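Long-range contacts in glycerol kinase, putative (Plasmodium falciparum, PDB 2W40), which probably catalyses the ATP-dependent phosphorylation of glycerol to sn-glycerol 3-phosphate, the single step of glycerol degradation via the glycerol kinase pathway: residues C[17-21]-C[442-446]; C[255-259]-C[411-415]. All coordinates share one frame; numbering follows the deposited sequence.

Interaction 1: residues C[17-21]-C[442-446]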
loop_
_atom_site.group_PDB
_atom_site.type_symbol
_atom_site.label_atom_id
_atom_site.label_comp_id
_atom_site.label_asym_id
_atom_site.label_seq_id
_atom_site.Cartn_x
_atom_site.Cartn_y
_atom_site.Cartn_z
ATOM N N LYS C 17 -20.149 9.368 -21.881
ATOM C CA LYS C 17 -21.366 8.540 -21.931
ATOM C C LYS C 17 -22.411 9.316 -22.779
ATOM O O LYS C 17 -22.601 10.562 -22.636
ATOM C CB LYS C 17 -21.927 8.331 -20.518
ATOM C CG LYS C 17 -20.924 7.811 -19.541
ATOM C CD LYS C 17 -21.376 7.808 -18.130
ATOM C CE LYS C 17 -20.216 7.444 -17.252
ATOM N NZ LYS C 17 -20.729 6.987 -15.927
ATOM N N VAL C 18 -23.091 8.533 -23.619
ATOM C CA VAL C 18 -24.302 9.014 -24.334
ATOM C C VAL C 18 -25.492 8.135 -23.971
ATOM O O VAL C 18 -25.356 6.902 -23.849
ATOM C CB VAL C 18 -24.123 9.131 -25.859
ATOM C CG1 VAL C 18 -22.968 10.118 -26.313
ATOM C CG2 VAL C 18 -23.890 7.725 -26.546
ATOM N N PHE C 19 -26.607 8.809 -23.690
ATOM C CA PHE C 19 -27.878 8.201 -23.311
ATOM C C PHE C 19 -28.941 8.752 -24.166
ATOM O O PHE C 19 -29.088 9.972 -24.291
ATOM C CB PHE C 19 -28.227 8.457 -21.881
ATOM C CG PHE C 19 -27.246 7.876 -20.932
ATOM C CD1 PHE C 19 -27.445 6.659 -20.380
ATOM C CD2 PHE C 19 -26.133 8.581 -20.579
ATOM C CE1 PHE C 19 -26.587 6.141 -19.492
ATOM C CE2 PHE C 19 -25.261 8.071 -19.721
ATOM C CZ PHE C 19 -25.482 6.805 -19.178
ATOM N N PHE C 20 -29.652 7.860 -24.830
ATOM C CA PHE C 20 -30.885 8.241 -25.560
ATOM C C PHE C 20 -32.067 7.787 -24.718
ATOM O O PHE C 20 -32.227 6.592 -24.466
ATOM C CB PHE C 20 -30.915 7.682 -26.988
ATOM C CG PHE C 20 -29.743 8.097 -27.814
ATOM C CD1 PHE C 20 -29.847 9.080 -28.750
ATOM C CD2 PHE C 20 -28.451 7.493 -27.612
ATOM C CE1 PHE C 20 -28.733 9.436 -29.523
ATOM C CE2 PHE C 20 -27.367 7.831 -28.405
ATOM C CZ PHE C 20 -27.510 8.847 -29.327
ATOM N N TYR C 21 -32.843 8.755 -24.301
ATOM C CA TYR C 21 -34.028 8.560 -23.522
ATOM C C TYR C 21 -35.282 8.732 -24.368
ATOM O O TYR C 21 -35.379 9.658 -25.154
ATOM C CB TYR C 21 -34.123 9.503 -22.338
ATOM C CG TYR C 21 -33.101 9.253 -21.242
ATOM C CD1 TYR C 21 -33.450 8.490 -20.151
ATOM C CD2 TYR C 21 -31.883 9.909 -21.186
ATOM C CE1 TYR C 21 -32.606 8.237 -19.122
ATOM C CE2 TYR C 21 -31.013 9.617 -20.177
ATOM C CZ TYR C 21 -31.394 8.812 -19.107
ATOM O OH TYR C 21 -30.573 8.553 -18.033
ATOM N N GLU C 442 -27.732 5.791 -13.362
ATOM C CA GLU C 442 -27.254 6.948 -14.220
ATOM C C GLU C 442 -28.087 8.196 -14.029
ATOM O O GLU C 442 -28.461 8.853 -14.994
ATOM C CB GLU C 442 -27.085 6.605 -15.700
ATOM C CG GLU C 442 -26.059 5.491 -15.977
ATOM C CD GLU C 442 -24.567 5.886 -15.786
ATOM O OE1 GLU C 442 -24.203 7.069 -15.504
ATOM O OE2 GLU C 442 -23.723 4.966 -16.003
ATOM N N VAL C 443 -28.247 8.625 -12.769
ATOM C CA VAL C 443 -29.138 9.759 -12.477
ATOM C C VAL C 443 -28.527 11.083 -13.009
ATOM O O VAL C 443 -29.291 12.053 -13.294
ATOM C CB VAL C 443 -29.543 9.943 -10.993
ATOM C CG1 VAL C 443 -30.218 8.676 -10.430
ATOM C CG2 VAL C 443 -28.374 10.240 -10.115
ATOM N N THR C 444 -27.186 11.132 -13.155
ATOM C CA THR C 444 -26.587 12.330 -13.813
ATOM C C THR C 444 -27.140 12.617 -15.205
ATOM O O THR C 444 -27.594 13.733 -15.511
ATOM C CB THR C 444 -25.065 12.176 -13.853
ATOM O OG1 THR C 444 -24.609 12.199 -12.471
ATOM C CG2 THR C 444 -24.423 13.329 -14.649
ATOM N N SER C 445 -27.081 11.613 -16.098
ATOM C CA SER C 445 -27.632 11.769 -17.460
ATOM C C SER C 445 -29.135 12.043 -17.440
ATOM O O SER C 445 -29.634 12.763 -18.283
ATOM C CB SER C 445 -27.318 10.561 -18.289
ATOM O OG SER C 445 -28.031 9.397 -17.850
ATOM N N LEU C 446 -29.855 11.428 -16.476
ATOM C CA LEU C 446 -31.294 11.629 -16.354
ATOM C C LEU C 446 -31.602 13.104 -16.064
ATOM O O LEU C 446 -32.530 13.693 -16.681
ATOM C CB LEU C 446 -31.833 10.714 -15.273
ATOM C CG LEU C 446 -33.281 10.683 -15.038
ATOM C CD1 LEU C 446 -34.039 10.345 -16.264
ATOM C CD2 LEU C 446 -33.473 9.740 -13.820
#

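Interaction 2: residues C[255-259]-C[411-415]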
loop_
_atom_site.group_PDB
_atom_site.type_symbol
_atom_site.label_atom_id
_atom_site.label_comp_id
_atom_site.label_asym_id
_atom_site.label_seq_id
_atom_site.Cartn_x
_atom_site.Cartn_y
_atom_site.Cartn_z
ATOM N N GLY C 255 -32.008 14.697 -11.332
ATOM C CA GLY C 255 -32.383 13.287 -11.500
ATOM C C GLY C 255 -32.885 12.547 -10.276
ATOM O O GLY C 255 -33.622 11.548 -10.433
ATOM N N GLN C 256 -32.510 13.035 -9.093
ATOM C CA GLN C 256 -32.963 12.408 -7.827
ATOM C C GLN C 256 -34.228 13.201 -7.331
ATOM O O GLN C 256 -34.746 12.910 -6.226
ATOM C CB GLN C 256 -31.879 12.490 -6.800
ATOM C CG GLN C 256 -30.701 11.575 -6.908
ATOM C CD GLN C 256 -30.953 10.230 -6.256
ATOM O OE1 GLN C 256 -30.025 9.523 -5.909
ATOM N NE2 GLN C 256 -32.164 9.874 -6.159
ATOM N N ALA C 257 -34.619 14.262 -8.018
ATOM C CA ALA C 257 -35.736 15.200 -7.625
ATOM C C ALA C 257 -35.578 15.786 -6.217
ATOM O O ALA C 257 -36.557 15.874 -5.498
ATOM C CB ALA C 257 -37.145 14.527 -7.708
ATOM N N ILE C 258 -34.348 16.165 -5.839
ATOM C CA ILE C 258 -34.117 16.779 -4.553
ATOM C C ILE C 258 -34.312 18.300 -4.742
ATOM O O ILE C 258 -33.425 19.181 -4.766
ATOM C CB ILE C 258 -32.844 16.284 -3.858
ATOM C CG1 ILE C 258 -31.702 16.821 -4.582
ATOM C CG2 ILE C 258 -32.808 14.654 -3.606
ATOM C CD1 ILE C 258 -30.470 17.059 -3.551
ATOM N N PHE C 259 -35.577 18.664 -4.876
ATOM C CA PHE C 259 -35.989 20.014 -5.177
ATOM C C PHE C 259 -36.442 20.812 -3.995
ATOM O O PHE C 259 -36.652 22.038 -4.145
ATOM C CB PHE C 259 -37.176 19.982 -6.194
ATOM C CG PHE C 259 -36.866 19.322 -7.505
ATOM C CD1 PHE C 259 -35.778 19.741 -8.246
ATOM C CD2 PHE C 259 -37.593 18.258 -7.989
ATOM C CE1 PHE C 259 -35.543 19.176 -9.506
ATOM C CE2 PHE C 259 -37.323 17.661 -9.205
ATOM C CZ PHE C 259 -36.276 18.080 -9.934
ATOM N N LEU C 411 -30.817 9.890 3.105
ATOM C CA LEU C 411 -29.835 10.314 2.145
ATOM C C LEU C 411 -30.144 9.521 0.934
ATOM O O LEU C 411 -30.075 8.299 0.996
ATOM C CB LEU C 411 -28.379 10.041 2.667
ATOM C CG LEU C 411 -27.233 10.565 1.737
ATOM C CD1 LEU C 411 -27.408 12.123 1.537
ATOM C CD2 LEU C 411 -25.798 10.121 2.355
ATOM N N ARG C 412 -30.474 10.175 -0.177
ATOM C CA ARG C 412 -30.752 9.492 -1.440
ATOM C C ARG C 412 -29.408 9.329 -2.156
ATOM O O ARG C 412 -28.693 10.329 -2.337
ATOM C CB ARG C 412 -31.679 10.286 -2.349
ATOM C CG ARG C 412 -33.027 10.449 -1.751
ATOM C CD ARG C 412 -34.136 10.800 -2.778
ATOM N NE ARG C 412 -34.136 10.111 -4.117
ATOM C CZ ARG C 412 -34.764 8.955 -4.489
ATOM N NH1 ARG C 412 -35.509 8.215 -3.651
ATOM N NH2 ARG C 412 -34.670 8.536 -5.746
ATOM N N CYS C 413 -29.107 8.140 -2.616
ATOM C CA CYS C 413 -27.801 7.761 -3.147
ATOM C C CYS C 413 -27.962 7.159 -4.516
ATOM O O CYS C 413 -28.930 6.461 -4.838
ATOM C CB CYS C 413 -27.035 6.782 -2.209
ATOM S SG CYS C 413 -26.544 7.510 -0.603
ATOM N N ASP C 414 -26.947 7.401 -5.332
ATOM C CA ASP C 414 -26.893 6.863 -6.628
ATOM C C ASP C 414 -25.489 6.569 -7.062
ATOM O O ASP C 414 -24.555 7.082 -6.542
ATOM C CB ASP C 414 -27.559 7.861 -7.564
ATOM C CG ASP C 414 -26.879 9.290 -7.571
ATOM O OD1 ASP C 414 -27.233 10.183 -6.694
ATOM O OD2 ASP C 414 -25.952 9.422 -8.432
ATOM N N GLY C 415 -25.364 5.735 -8.055
ATOM C CA GLY C 415 -24.044 5.378 -8.632
ATOM C C GLY C 415 -23.773 3.909 -8.692
ATOM O O GLY C 415 -24.333 3.099 -8.004
HETATM O O HOH W 1 -34.196 9.050 -8.962
#

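Interaction 1: residues C[17-21]-C[442-446]
F19 lays one face of its ring against S445, and this is the tight centre of the contact between strand 15-21 and the first turn of helix 443-455. F19 CD2 comes within 3.3 Å of S445 CB, while the hydroxyl oxygen of S445 sits 3.4 Å above the ring plane, over its centre. That oxygen is engaged from two further directions. S445 OG donates to E442 O at 2.9 Å, a bond lying in the carbonyl plane, and Y21 OH lies 2.7 Å from S445 OG, a probable hydrogen bond. A chi1 of 69°, which tucks OG between the backbone N and the carbonyl carbon, lets it turn back to the E442 carbonyl and still look out to the strand. E442 O accepts a second bond, from L446 N. Relative to the Y21 ring, S445 OG lies at the edge, in the ring plane, and L446 CD1 approaches Y21 CE1 obliquely at 3.8 Å.

In the two-domain sugar kinase/Hsp70/actin fold, strand 15-21 belongs to the six-stranded N-terminal sheet and helix 443-455 to the C-terminal half, so these alternate side chains join one domain to the other. V18 and F20 point to the far side of the strand, packing on helix 49-70.

Towards K17 the contact slackens. Here E442, its chain bent at chi2 (-72°), runs its CG and carboxylate carbon past F19 CZ, with CG at 3.5 Å. Beyond it the extended K17 chain crosses at about a right angle and forms a long salt bridge, NZ to E442 OE1 at 3.5 Å. Both charged residues are partly exposed, unlike the buried F19, Y21, S445 and L446.

Interaction 2: residues C[255-259]-C[411-415]
R412 reaches from strand 411-414 to Q256, which stands just after the end of helix 248-255, and its chain can be followed outward atom by atom. CB already lies 3.9 Å from the amide atom modelled as Q256 NE2. From CG the chain continues extended, and CD slides past I258 in the opposite direction, 4.2 Å from I258 CG2. A bend at chi3 (41°) then swings the guanidinium back toward the glutamine. NE stands 2.8 Å from the atom modelled as Q256 NE2, and NH2 stands 2.9 Å from that same atom, which therefore sits at the edge of the guanidinium, near its plane. The amide itself is turned almost perpendicular, 88° between the two planes. NH2 also donates to R471 O, and a water lying in the guanidinium plane links it weakly to G255 O.

At its other end the Q256 amide meets D414: the atom modelled as Q256 OE1 is 3.0 Å from D414 OD1. The remaining carboxylate oxygen, D414 OD2, is held by T267 OG1 on the neighbouring strand 264-268.

The strand is an interior strand of the seven-stranded C-terminal sheet, flanked by 264-268 and 435-438, and the chain continues to G416, which binds ADP in another structure of this protein. Directly after the glutamine, A257 ends helix 248-255 in a Schellman motif. I258 then sits at the centre of an inverse gamma turn, on the way to strand 264-268.

Two nitrogens facing one another, and two oxygens likewise, indicate that the Q256 amide is probably turned over in the model; reversed, its oxygen would face the arginine and its nitrogen the aspartate, which would probably let the amide bridge the arginine and the buried aspartate.

From the N terminus, the chain first passes through strand 15-21, whose partner in interaction 1 lies 421 residues further on, near the start of helix 443-455. Inside that large loop, interaction 2 closes a smaller one, from the turn after helix 248-255 to strand 411-414, so the two are nested and do not cross. Interaction 1 fastens the N-terminal sheet to the C-terminal half, whereas interaction 2 anchors the loop between helix 248-255 and strand 264-268 to strand 411-414. Their centres are 14 Å apart, and the segments touch directly: L446 CD2 packs 3.8 Å from G255 O, and V443 CG2 lies 4.2 Å from Q256 CG.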